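Side-chain contacts in peptidoglycan-binding domain 1 (Burkholderia, PDB 5NM7), which probably binds and cleaves bacterial peptidoglycan as a modular phage endolysin, joining a peptidoglycan-binding domain to a lysozyme-like N-acetylmuramidase domain: residues A[156-159]-A[160-163]; A[253-256]-A[257-261]. All blocks are in the same frame, centred on the assembly; numbering follows the deposited sequence.

Contact 1. Residues A[156-159]-A[160-163]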
loop_
_atom_site.group_PDB
_atom_site.type_symbol
_atom_site.label_atom_id
_atom_site.label_comp_id
_atom_site.label_asym_id
_atom_site.label_seq_id
_atom_site.Cartn_x
_atom_site.Cartn_y
_atom_site.Cartn_z
ATOM N N ALA A 156 -5.366 -16.953 4.655
ATOM C CA ALA A 156 -6.321 -17.457 5.646
ATOM C C ALA A 156 -7.419 -16.423 5.949
ATOM O O ALA A 156 -8.497 -16.794 6.368
ATOM C CB ALA A 156 -5.635 -17.914 6.908
ATOM N N GLU A 157 -7.164 -15.138 5.688
ATOM C CA GLU A 157 -8.239 -14.159 5.784
ATOM C C GLU A 157 -9.396 -14.447 4.867
ATOM O O GLU A 157 -10.514 -14.141 5.226
ATOM C CB GLU A 157 -7.795 -12.749 5.465
ATOM C CG GLU A 157 -7.011 -12.117 6.571
ATOM C CD GLU A 157 -7.753 -12.072 7.886
ATOM O OE1 GLU A 157 -8.783 -11.365 8.011
ATOM O OE2 GLU A 157 -7.291 -12.737 8.824
ATOM N N TYR A 158 -9.130 -15.028 3.690
ATOM C CA TYR A 158 -10.214 -15.348 2.756
ATOM C C TYR A 158 -11.143 -16.422 3.291
ATOM O O TYR A 158 -12.326 -16.417 2.948
ATOM C CB TYR A 158 -9.702 -15.710 1.388
ATOM C CG TYR A 158 -9.448 -14.470 0.583
ATOM C CD1 TYR A 158 -10.480 -13.835 -0.070
ATOM C CD2 TYR A 158 -8.192 -13.883 0.565
ATOM C CE1 TYR A 158 -10.266 -12.661 -0.778
ATOM C CE2 TYR A 158 -7.940 -12.727 -0.171
ATOM C CZ TYR A 158 -8.980 -12.089 -0.804
ATOM O OH TYR A 158 -8.782 -10.942 -1.547
ATOM N N ALA A 159 -10.630 -17.319 4.105
ATOM C CA ALA A 159 -11.487 -18.314 4.792
ATOM C C ALA A 159 -12.449 -17.616 5.752
ATOM O O ALA A 159 -13.645 -17.930 5.789
ATOM C CB ALA A 159 -10.649 -19.372 5.509
ATOM N N ARG A 160 -11.933 -16.653 6.524
ATOM C CA ARG A 160 -12.776 -15.872 7.416
ATOM C C ARG A 160 -13.823 -15.066 6.617
ATOM O O ARG A 160 -15.008 -15.029 6.989
ATOM C CB ARG A 160 -11.923 -14.936 8.263
ATOM C CG ARG A 160 -10.994 -15.659 9.222
ATOM C CD ARG A 160 -10.191 -14.656 10.045
ATOM N NE ARG A 160 -11.047 -14.076 11.041
ATOM C CZ ARG A 160 -11.068 -12.824 11.439
ATOM N NH1 ARG A 160 -10.290 -11.857 10.850
ATOM N NH2 ARG A 160 -11.930 -12.542 12.427
ATOM N N LEU A 161 -13.376 -14.400 5.555
ATOM C CA LEU A 161 -14.267 -13.621 4.694
ATOM C C LEU A 161 -15.380 -14.537 4.093
ATOM O O LEU A 161 -16.564 -14.196 4.143
ATOM C CB LEU A 161 -13.519 -12.942 3.569
ATOM C CG LEU A 161 -14.357 -12.128 2.581
ATOM C CD1 LEU A 161 -15.164 -11.068 3.285
ATOM C CD2 LEU A 161 -13.495 -11.517 1.492
ATOM N N ALA A 162 -14.972 -15.709 3.596
ATOM C CA ALA A 162 -15.879 -16.665 2.965
ATOM C C ALA A 162 -16.974 -17.068 3.962
ATOM O O ALA A 162 -18.144 -17.183 3.570
ATOM C CB ALA A 162 -15.124 -17.876 2.446
ATOM N N SER A 163 -16.589 -17.304 5.218
ATOM C CA SER A 163 -17.538 -17.658 6.291
ATOM C C SER A 163 -18.449 -16.501 6.631
ATOM O O SER A 163 -19.673 -16.645 6.682
ATOM C CB SER A 163 -16.837 -18.170 7.525
ATOM O OG SER A 163 -15.948 -19.210 7.219
#

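Contact 2. Residues A[253-256]-A[257-261]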
loop_
_atom_site.group_PDB
_atom_site.type_symbol
_atom_site.label_atom_id
_atom_site.label_comp_id
_atom_site.label_asym_id
_atom_site.label_seq_id
_atom_site.Cartn_x
_atom_site.Cartn_y
_atom_site.Cartn_z
ATOM N N LYS A 253 8.489 8.692 9.629
ATOM C CA LYS A 253 8.789 8.038 8.367
ATOM C C LYS A 253 8.266 8.803 7.164
ATOM O O LYS A 253 8.949 8.877 6.149
ATOM C CB LYS A 253 8.254 6.588 8.351
ATOM C CG LYS A 253 9.079 5.682 9.260
ATOM C CD LYS A 253 8.450 4.299 9.332
ATOM C CE LYS A 253 9.382 3.342 10.061
ATOM N NZ LYS A 253 8.641 2.107 10.401
ATOM N N LEU A 254 7.054 9.349 7.272
ATOM C CA LEU A 254 6.495 10.172 6.218
ATOM C C LEU A 254 7.362 11.407 5.994
ATOM O O LEU A 254 7.723 11.702 4.863
ATOM C CB LEU A 254 5.065 10.618 6.536
ATOM C CG LEU A 254 4.022 9.503 6.384
ATOM C CD1 LEU A 254 2.738 9.869 7.105
ATOM C CD2 LEU A 254 3.780 9.248 4.925
ATOM N N GLU A 255 7.681 12.069 7.085
ATOM C CA GLU A 255 8.493 13.329 7.038
ATOM C C GLU A 255 9.817 13.103 6.364
ATOM O O GLU A 255 10.172 13.782 5.389
ATOM C CB GLU A 255 8.670 13.873 8.449
ATOM C CG GLU A 255 9.595 15.087 8.693
ATOM C CD GLU A 255 10.139 15.084 10.129
ATOM O OE1 GLU A 255 9.483 14.638 11.131
ATOM O OE2 GLU A 255 11.266 15.544 10.268
ATOM N N ARG A 256 10.524 12.072 6.806
ATOM C CA ARG A 256 11.835 11.775 6.247
ATOM C C ARG A 256 11.807 11.202 4.833
ATOM O O ARG A 256 12.651 11.537 4.010
ATOM C CB ARG A 256 12.653 10.956 7.276
ATOM C CG ARG A 256 12.636 11.707 8.619
ATOM C CD ARG A 256 13.892 11.646 9.436
ATOM N NE ARG A 256 13.705 12.421 10.676
ATOM C CZ ARG A 256 14.329 12.200 11.835
ATOM N NH1 ARG A 256 15.204 11.206 11.976
ATOM N NH2 ARG A 256 14.056 12.977 12.873
ATOM N N ALA A 257 10.772 10.432 4.476
ATOM C CA ALA A 257 10.568 10.029 3.100
ATOM C C ALA A 257 10.333 11.201 2.154
ATOM O O ALA A 257 10.883 11.248 1.057
ATOM C CB ALA A 257 9.401 9.032 2.981
ATOM N N PHE A 258 9.470 12.109 2.591
ATOM C CA PHE A 258 9.153 13.311 1.835
ATOM C C PHE A 258 10.422 14.131 1.571
ATOM O O PHE A 258 10.648 14.552 0.433
ATOM C CB PHE A 258 8.152 14.183 2.599
ATOM C CG PHE A 258 7.952 15.538 1.960
ATOM C CD1 PHE A 258 7.232 15.675 0.770
ATOM C CD2 PHE A 258 8.527 16.664 2.524
ATOM C CE1 PHE A 258 7.066 16.914 0.160
ATOM C CE2 PHE A 258 8.393 17.903 1.906
ATOM C CZ PHE A 258 7.664 18.032 0.729
ATOM N N ASP A 259 11.245 14.298 2.608
ATOM C CA ASP A 259 12.530 15.013 2.429
ATOM C C ASP A 259 13.355 14.306 1.358
ATOM O O ASP A 259 13.877 14.948 0.469
ATOM C CB ASP A 259 13.325 15.105 3.734
ATOM C CG ASP A 259 12.680 16.035 4.785
ATOM O OD1 ASP A 259 11.821 16.883 4.433
ATOM O OD2 ASP A 259 13.014 15.887 5.991
ATOM N N ARG A 260 13.463 12.979 1.436
ATOM C CA ARG A 260 14.210 12.217 0.415
ATOM C C ARG A 260 13.720 12.449 -1.003
ATOM O O ARG A 260 14.508 12.677 -1.922
ATOM C CB ARG A 260 14.174 10.704 0.676
ATOM C CG ARG A 260 15.326 10.146 1.455
ATOM C CD ARG A 260 15.342 8.623 1.404
ATOM N NE ARG A 260 14.095 7.945 1.775
ATOM C CZ ARG A 260 13.658 7.720 3.020
ATOM N NH1 ARG A 260 14.333 8.139 4.105
ATOM N NH2 ARG A 260 12.505 7.081 3.190
ATOM N N TYR A 261 12.405 12.359 -1.191
ATOM C CA TYR A 261 11.812 12.531 -2.498
ATOM C C TYR A 261 11.875 13.959 -3.009
ATOM O O TYR A 261 11.974 14.169 -4.219
ATOM C CB TYR A 261 10.362 12.010 -2.549
ATOM C CG TYR A 261 10.265 10.500 -2.467
ATOM C CD1 TYR A 261 10.820 9.698 -3.475
ATOM C CD2 TYR A 261 9.619 9.885 -1.413
ATOM C CE1 TYR A 261 10.733 8.314 -3.420
ATOM C CE2 TYR A 261 9.522 8.513 -1.348
ATOM C CZ TYR A 261 10.087 7.735 -2.354
ATOM O OH TYR A 261 9.985 6.369 -2.256
#

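Contact 1. Residues A[156-159]-A[160-163]
Glu-157 and Arg-160 lie side by side one turn apart on helix 156-167 and meet in a salt bridge, with Glu-157 OE1 3.3 Å from Arg-160 NH1. The carboxylate oxygen offers the lone pair on the side of OE2. It meets the guanidinium at its edge, slightly out of the plane, and the N-H...O angle is 145°, well short of straight. Both first torsions set CG anti to the carbonyl carbon; the glutamate then folds at chi2 (-57°) and the arginine at chi3 (75°), which turns the two ends toward each other. The carboxylate is buried and well supplied with donors: OE1 also accepts a hydrogen bond from Tyr-117 N, and OE2 accepts from the backbone N atoms of Ala-152 and Gly-153, so its negative charge is probably stabilised. Arg-160 NH2 gives a hydrogen bond to Ala-142 O, and NH1 a weak one to Tyr-117 O.

Ala-159 O is gripped twice, by Ser-163 OG at 3.0 Å and by Ser-163 N at 3.1 Å, the two donors reaching it from opposite faces of its carbonyl plane. Regular helix bonds run beside this pair: Leu-161 N to Glu-157 O is 2.9 Å and Ala-162 N to Tyr-158 O is 2.8 Å, whereas Arg-160 N to Ala-156 O is weak. Tyr-158 CE1 lies 4.1 Å from Leu-161 CD2, an oblique apolar touch, and the phenol OH is hydrogen-bonded to Pro-113 O.

Within the muramidase domain, Tyr-158 and Leu-161 pack this helix on Ile-115 of strand 115-117 and Trp-178 of strand 176-178, while Arg-160 and Ser-163 touch Leu-143 in a loop.

Contact 2. Residues A[253-256]-A[257-261]
Two successive turns of the C-terminal helix 250-265 of the lysozyme-like domain carry this contact, and i to i+4 backbone hydrogen bonds hold them together. Ala-257 N meets Lys-253 O and Phe-258 N meets Leu-254 O, each at 2.9 Å; Asp-259 N to Glu-255 O is 3.0 Å and Arg-260 N to Arg-256 O is 3.1 Å. Side chains mostly touch the carbonyls of the preceding turn. Ala-257 CB sits 3.2 Å from Lys-253 O, and Phe-258 CB 3.4 Å from Leu-254 O. With Phe-258 CG anti to the backbone N (chi1 171°), the ring leads away from the earlier turn.

Arg-260 bends at chi3 (-52°), which brings its guanidinium back along the helix: one face lies over Arg-256 O and Ala-257 CA, offset toward the rim, and Arg-260 NH1 lies 3.8 Å from Arg-256 O. Arg-260 NH2 forms a salt bridge with Glu-99, whose other carboxylate oxygen is hydrogen-bonded to Tyr-261 OH. Glu-255 OE2 and Asp-259 OD2 are 4.6 Å apart, two like charges near each other without contact, which may be mildly unfavourable.

Leu-254 settles on Trp-233 and Phe-236 of helix 233-241 and also reaches Val-100 of helix 91-101, against which Ala-257 and Tyr-261 pack farther along.

How the contacts relate
Both contacts are local, each confined to consecutive turns of a single helix, so neither closes a loop, and they follow one another along the chain without nesting or crossing. Contact 1 comes first, on helix 156-167, which packs on one strand of the small antiparallel sheet that precedes it, 115-117, and one that follows it, 176-178. The chain then runs through helix 169-174, strands 176-178 and 183-184, and the helices from 196-205 to 233-241 before reaching contact 2 on helix 250-265, which rests on helices 91-101 and 233-241. Their centres are about 36 Å apart, on opposite sides of the chain's centre, and both lie in the N-acetylmuramidase part of the chain.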